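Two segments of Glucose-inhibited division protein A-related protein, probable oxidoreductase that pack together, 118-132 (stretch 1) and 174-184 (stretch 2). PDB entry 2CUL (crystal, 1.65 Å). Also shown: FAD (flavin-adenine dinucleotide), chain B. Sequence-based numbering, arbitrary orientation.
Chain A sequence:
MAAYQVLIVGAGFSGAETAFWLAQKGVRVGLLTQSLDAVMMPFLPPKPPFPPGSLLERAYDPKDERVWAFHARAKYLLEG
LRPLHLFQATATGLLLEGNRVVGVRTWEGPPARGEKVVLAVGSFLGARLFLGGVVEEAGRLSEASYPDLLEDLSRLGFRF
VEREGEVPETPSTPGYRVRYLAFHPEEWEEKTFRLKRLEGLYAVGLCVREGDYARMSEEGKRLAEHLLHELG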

# COMPACT_ATOMS: atom_id res chain seq x y z
N VAL A 118 -9.00 1.44 0.44
CA VAL A 118 -8.06 0.36 0.15
C VAL A 118 -6.83 0.41 1.05
O VAL A 118 -6.18 1.45 1.15
CB VAL A 118 -7.56 0.44 -1.31
CG1 VAL A 118 -6.56 -0.68 -1.59
CG2 VAL A 118 -8.73 0.37 -2.28
N LEU A 119 -6.53 -0.70 1.70
CA LEU A 119 -5.35 -0.79 2.55
C LEU A 119 -4.26 -1.49 1.73
O LEU A 119 -4.44 -2.63 1.30
CB LEU A 119 -5.64 -1.59 3.82
CG LEU A 119 -6.71 -1.00 4.75
CD1 LEU A 119 -6.84 -1.86 6.00
CD2 LEU A 119 -6.33 0.43 5.13
N ALA A 120 -3.15 -0.79 1.50
CA ALA A 120 -2.02 -1.33 0.74
C ALA A 120 -0.78 -0.96 1.54
O ALA A 120 0.16 -0.37 1.01
CB ALA A 120 -1.97 -0.69 -0.65
N VAL A 121 -0.79 -1.34 2.81
CA VAL A 121 0.27 -1.00 3.75
C VAL A 121 1.52 -1.88 3.82
O VAL A 121 2.34 -1.72 4.72
CB VAL A 121 -0.32 -0.84 5.17
CG1 VAL A 121 -1.35 0.30 5.18
CG2 VAL A 121 -0.97 -2.14 5.63
N GLY A 122 1.66 -2.80 2.87
CA GLY A 122 2.83 -3.66 2.82
C GLY A 122 3.23 -4.38 4.10
O GLY A 122 2.41 -5.02 4.75
N SER A 123 4.51 -4.28 4.44
CA SER A 123 5.08 -4.93 5.61
C SER A 123 5.14 -4.01 6.83
O SER A 123 5.98 -4.19 7.71
CB SER A 123 6.50 -5.40 5.27
OG SER A 123 7.27 -4.34 4.70
N PHE A 124 4.24 -3.03 6.89
CA PHE A 124 4.26 -2.07 7.99
C PHE A 124 3.33 -2.32 9.17
O PHE A 124 3.21 -1.47 10.05
CB PHE A 124 4.02 -0.67 7.43
CG PHE A 124 5.18 -0.14 6.63
CD1 PHE A 124 6.08 0.76 7.21
CD2 PHE A 124 5.40 -0.57 5.33
CE1 PHE A 124 7.18 1.22 6.49
CE2 PHE A 124 6.50 -0.12 4.60
CZ PHE A 124 7.40 0.78 5.19
N LEU A 125 2.67 -3.47 9.21
CA LEU A 125 1.79 -3.80 10.33
C LEU A 125 2.58 -4.70 11.28
O LEU A 125 2.98 -5.80 10.90
CB LEU A 125 0.54 -4.53 9.86
CG LEU A 125 -0.46 -3.78 8.97
CD1 LEU A 125 -1.57 -4.73 8.56
CD2 LEU A 125 -1.03 -2.58 9.71
N GLY A 126 2.82 -4.23 12.51
CA GLY A 126 3.56 -5.02 13.48
C GLY A 126 4.96 -5.35 13.01
O GLY A 126 5.52 -6.40 13.33
N ALA A 127 5.55 -4.42 12.26
CA ALA A 127 6.89 -4.61 11.70
C ALA A 127 8.02 -4.63 12.71
O ALA A 127 8.07 -3.81 13.63
CB ALA A 127 7.16 -3.54 10.65
N ARG A 128 8.93 -5.58 12.52
CA ARG A 128 10.12 -5.71 13.36
C ARG A 128 11.26 -5.95 12.37
O ARG A 128 11.28 -6.96 11.67
CB ARG A 128 10.00 -6.91 14.31
CG ARG A 128 8.75 -6.88 15.16
CD ARG A 128 8.74 -8.04 16.15
NE ARG A 128 9.61 -7.78 17.29
CZ ARG A 128 9.90 -8.68 18.22
NH1 ARG A 128 9.39 -9.90 18.16
NH2 ARG A 128 10.68 -8.34 19.24
N LEU A 129 12.19 -5.00 12.31
CA LEU A 129 13.32 -5.10 11.39
C LEU A 129 14.57 -5.53 12.15
O LEU A 129 15.01 -4.84 13.07
CB LEU A 129 13.53 -3.75 10.70
CG LEU A 129 14.48 -3.71 9.50
CD1 LEU A 129 14.14 -2.49 8.65
CD2 LEU A 129 15.93 -3.68 9.96
N PHE A 130 15.11 -6.68 11.77
CA PHE A 130 16.30 -7.24 12.40
C PHE A 130 17.54 -6.96 11.57
O PHE A 130 17.74 -7.55 10.51
CB PHE A 130 16.12 -8.75 12.57
CG PHE A 130 14.88 -9.13 13.34
CD1 PHE A 130 14.88 -9.12 14.73
CD2 PHE A 130 13.71 -9.44 12.67
CE1 PHE A 130 13.72 -9.42 15.44
CE2 PHE A 130 12.54 -9.74 13.37
CZ PHE A 130 12.55 -9.73 14.76
N LEU A 131 18.38 -6.05 12.07
CA LEU A 131 19.61 -5.67 11.38
C LEU A 131 20.78 -5.75 12.35
O LEU A 131 21.01 -4.84 13.14
CB LEU A 131 19.47 -4.25 10.83
CG LEU A 131 20.70 -3.64 10.14
CD1 LEU A 131 21.24 -4.57 9.08
CD2 LEU A 131 20.30 -2.30 9.53
N GLY A 132 21.53 -6.85 12.27
CA GLY A 132 22.67 -7.02 13.15
C GLY A 132 22.22 -7.27 14.58
O GLY A 132 21.46 -8.20 14.84
N PRO A 174 24.12 -3.51 4.66
CA PRO A 174 24.02 -4.79 5.38
C PRO A 174 22.70 -5.50 5.09
O PRO A 174 21.75 -4.89 4.60
CB PRO A 174 24.16 -4.37 6.84
CG PRO A 174 23.55 -2.99 6.85
CD PRO A 174 24.15 -2.38 5.61
N GLY A 175 22.65 -6.80 5.37
CA GLY A 175 21.44 -7.55 5.14
C GLY A 175 20.54 -7.45 6.35
O GLY A 175 21.00 -7.16 7.45
N TYR A 176 19.24 -7.68 6.16
CA TYR A 176 18.31 -7.62 7.27
C TYR A 176 17.02 -8.36 6.97
O TYR A 176 16.76 -8.74 5.83
CB TYR A 176 18.02 -6.15 7.64
CG TYR A 176 17.25 -5.34 6.61
CD1 TYR A 176 15.85 -5.35 6.59
CD2 TYR A 176 17.91 -4.53 5.69
CE1 TYR A 176 15.14 -4.57 5.68
CE2 TYR A 176 17.21 -3.74 4.78
CZ TYR A 176 15.82 -3.77 4.78
OH TYR A 176 15.12 -2.97 3.90
N ARG A 177 16.23 -8.59 8.02
CA ARG A 177 14.95 -9.28 7.88
C ARG A 177 13.86 -8.41 8.47
O ARG A 177 14.10 -7.62 9.38
CB ARG A 177 14.98 -10.61 8.64
CG ARG A 177 15.80 -11.70 7.98
CD ARG A 177 15.86 -12.96 8.86
NE ARG A 177 16.56 -12.73 10.12
CZ ARG A 177 15.96 -12.56 11.30
NH1 ARG A 177 14.64 -12.60 11.39
NH2 ARG A 177 16.69 -12.36 12.39
N VAL A 178 12.65 -8.55 7.93
CA VAL A 178 11.51 -7.81 8.46
C VAL A 178 10.36 -8.78 8.71
O VAL A 178 9.85 -9.41 7.78
CB VAL A 178 11.00 -6.72 7.48
CG1 VAL A 178 9.72 -6.09 8.05
CG2 VAL A 178 12.05 -5.64 7.30
N ARG A 179 9.97 -8.92 9.97
CA ARG A 179 8.84 -9.77 10.31
C ARG A 179 7.66 -8.82 10.38
O ARG A 179 7.74 -7.74 10.98
CB ARG A 179 9.07 -10.47 11.65
CG ARG A 179 10.12 -11.56 11.57
CD ARG A 179 10.15 -12.40 12.83
NE ARG A 179 11.11 -13.49 12.74
CZ ARG A 179 11.32 -14.40 13.69
NH1 ARG A 179 10.62 -14.34 14.82
NH2 ARG A 179 12.22 -15.35 13.52
N TYR A 180 6.56 -9.21 9.76
CA TYR A 180 5.38 -8.36 9.73
C TYR A 180 4.11 -9.19 9.79
O TYR A 180 4.15 -10.42 9.74
CB TYR A 180 5.40 -7.52 8.45
CG TYR A 180 5.29 -8.33 7.18
CD1 TYR A 180 4.06 -8.56 6.58
CD2 TYR A 180 6.42 -8.91 6.61
CE1 TYR A 180 3.94 -9.35 5.43
CE2 TYR A 180 6.32 -9.71 5.46
CZ TYR A 180 5.08 -9.92 4.88
OH TYR A 180 4.97 -10.70 3.75
N LEU A 181 2.99 -8.50 9.89
CA LEU A 181 1.70 -9.17 9.95
C LEU A 181 0.87 -8.89 8.71
O LEU A 181 0.79 -7.75 8.24
CB LEU A 181 0.92 -8.70 11.18
CG LEU A 181 1.53 -9.01 12.55
CD1 LEU A 181 0.58 -8.52 13.63
CD2 LEU A 181 1.77 -10.50 12.68
N ALA A 182 0.26 -9.94 8.17
CA ALA A 182 -0.59 -9.82 7.00
C ALA A 182 -1.98 -10.27 7.43
O ALA A 182 -2.12 -11.10 8.34
CB ALA A 182 -0.09 -10.72 5.88
N PHE A 183 -3.01 -9.71 6.81
CA PHE A 183 -4.38 -10.10 7.13
C PHE A 183 -4.51 -11.59 6.90
O PHE A 183 -4.02 -12.13 5.90
CB PHE A 183 -5.37 -9.37 6.23
CG PHE A 183 -5.60 -7.93 6.61
CD1 PHE A 183 -6.40 -7.61 7.69
CD2 PHE A 183 -5.01 -6.91 5.87
CE1 PHE A 183 -6.62 -6.28 8.04
CE2 PHE A 183 -5.23 -5.57 6.21
CZ PHE A 183 -6.04 -5.26 7.29
N HIS A 184 -5.18 -12.28 7.82
CA HIS A 184 -5.40 -13.71 7.69
C HIS A 184 -6.19 -13.92 6.39
O HIS A 184 -7.09 -13.15 6.07
CB HIS A 184 -6.19 -14.22 8.89
CG HIS A 184 -6.32 -15.71 8.94
ND1 HIS A 184 -7.14 -16.42 8.09
CD2 HIS A 184 -5.72 -16.63 9.74
CE1 HIS A 184 -7.04 -17.71 8.36
NE2 HIS A 184 -6.18 -17.86 9.35
PA FAD B . 5.14 -1.27 0.09
O1A FAD B . 6.01 -1.51 1.25
O2A FAD B . 5.74 -1.12 -1.26
O5B FAD B . 4.26 0.03 0.36
C5B FAD B . 3.55 0.18 1.59
C4B FAD B . 3.32 1.68 1.76
O4B FAD B . 2.33 1.84 2.78
C3B FAD B . 4.56 2.47 2.23
O3B FAD B . 4.79 3.61 1.43
C2B FAD B . 4.24 2.79 3.66
O2B FAD B . 4.91 3.90 4.21
C1B FAD B . 2.72 2.93 3.60
N9A FAD B . 2.04 2.79 4.89
C8A FAD B . 2.07 1.70 5.73
N7A FAD B . 1.33 1.89 6.82
C5A FAD B . 0.81 3.16 6.67
C6A FAD B . -0.05 3.93 7.49
N6A FAD B . -0.53 3.51 8.65
N1A FAD B . -0.39 5.19 7.04
C2A FAD B . 0.10 5.65 5.84
N3A FAD B . 0.92 4.96 5.01
C4A FAD B . 1.25 3.72 5.47
N1 FAD B . 10.18 -8.08 -3.58
C2 FAD B . 11.02 -8.00 -4.67
O2 FAD B . 10.59 -8.13 -5.79
N3 FAD B . 12.38 -7.76 -4.44
C4 FAD B . 12.95 -7.61 -3.20
O4 FAD B . 14.18 -7.40 -3.07
C4X FAD B . 12.09 -7.69 -2.08
N5 FAD B . 12.59 -7.56 -0.80
C5X FAD B . 11.75 -7.64 0.30
C6 FAD B . 12.28 -7.50 1.58
C7 FAD B . 11.48 -7.57 2.74
C7M FAD B . 12.12 -7.40 4.09
C8 FAD B . 10.06 -7.79 2.57
C8M FAD B . 9.13 -7.87 3.75
C9 FAD B . 9.51 -7.94 1.27
C9A FAD B . 10.33 -7.87 0.12
N10 FAD B . 9.82 -8.02 -1.22
C10 FAD B . 10.69 -7.93 -2.32
C1' FAD B . 8.34 -8.28 -1.49
C2' FAD B . 7.47 -7.14 -2.04
O2' FAD B . 7.74 -6.97 -3.41
C3' FAD B . 7.69 -5.80 -1.31
O3' FAD B . 7.42 -5.92 0.08
C4' FAD B . 6.79 -4.67 -1.84
O4' FAD B . 7.23 -3.40 -1.35
C5' FAD B . 5.33 -4.95 -1.40
O5' FAD B . 4.47 -3.92 -1.92
P FAD B . 3.33 -3.25 -1.06
O1P FAD B . 2.67 -2.31 -1.99
O2P FAD B . 2.45 -4.28 -0.42
O3P FAD B . 4.07 -2.48 0.10
O HOH W 1 2.29 -5.56 7.42
O HOH W 2 9.17 -12.11 15.87

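Residues 128-131 and 176-183 run as neighbouring antiparallel strands, their directions 163° apart. Two hydrogen-bonded pairs lock the register: Arg 128 N to Arg 179 O and Arg 179 N to Arg 128 O, both 2.9 Å, then Phe 130 N to Arg 177 O at 2.8 Å and Arg 177 N to Phe 130 O at 3.1 Å. Between them Leu 129 faces Val 178 without hydrogen bonds between the two. Farther along, Leu 181 N donates to Leu 125 O (2.9 Å), and water 1 extends the ladder by accepting from Leu 125 N and donating to Leu 181 O, each at 2.8 Å.

Alternation sorts the side chains. Leu 129 and Val 178 share the buried face, where branched aliphatic groups fill space well (CG to CG2, 3.8 Å); Val 178 also lies against the flavin, CB 3.6 Å from FAD C7M. Arg 128, Arg 179, Phe 130 and Arg 177 share the other face. There the Phe 130 ring edge meets the aliphatic part of Arg 179 (CE2 to CG, 3.5 Å), leaving its charged end solvated. In the type II' turn from Val 121 to Phe 124, the CB of Ser 123 sits over the Tyr 180 ring, 4.0 Å from the centroid, a CH-pi contact. Leu 119 CD1 packs on Phe 183 CZ at 3.7 Å.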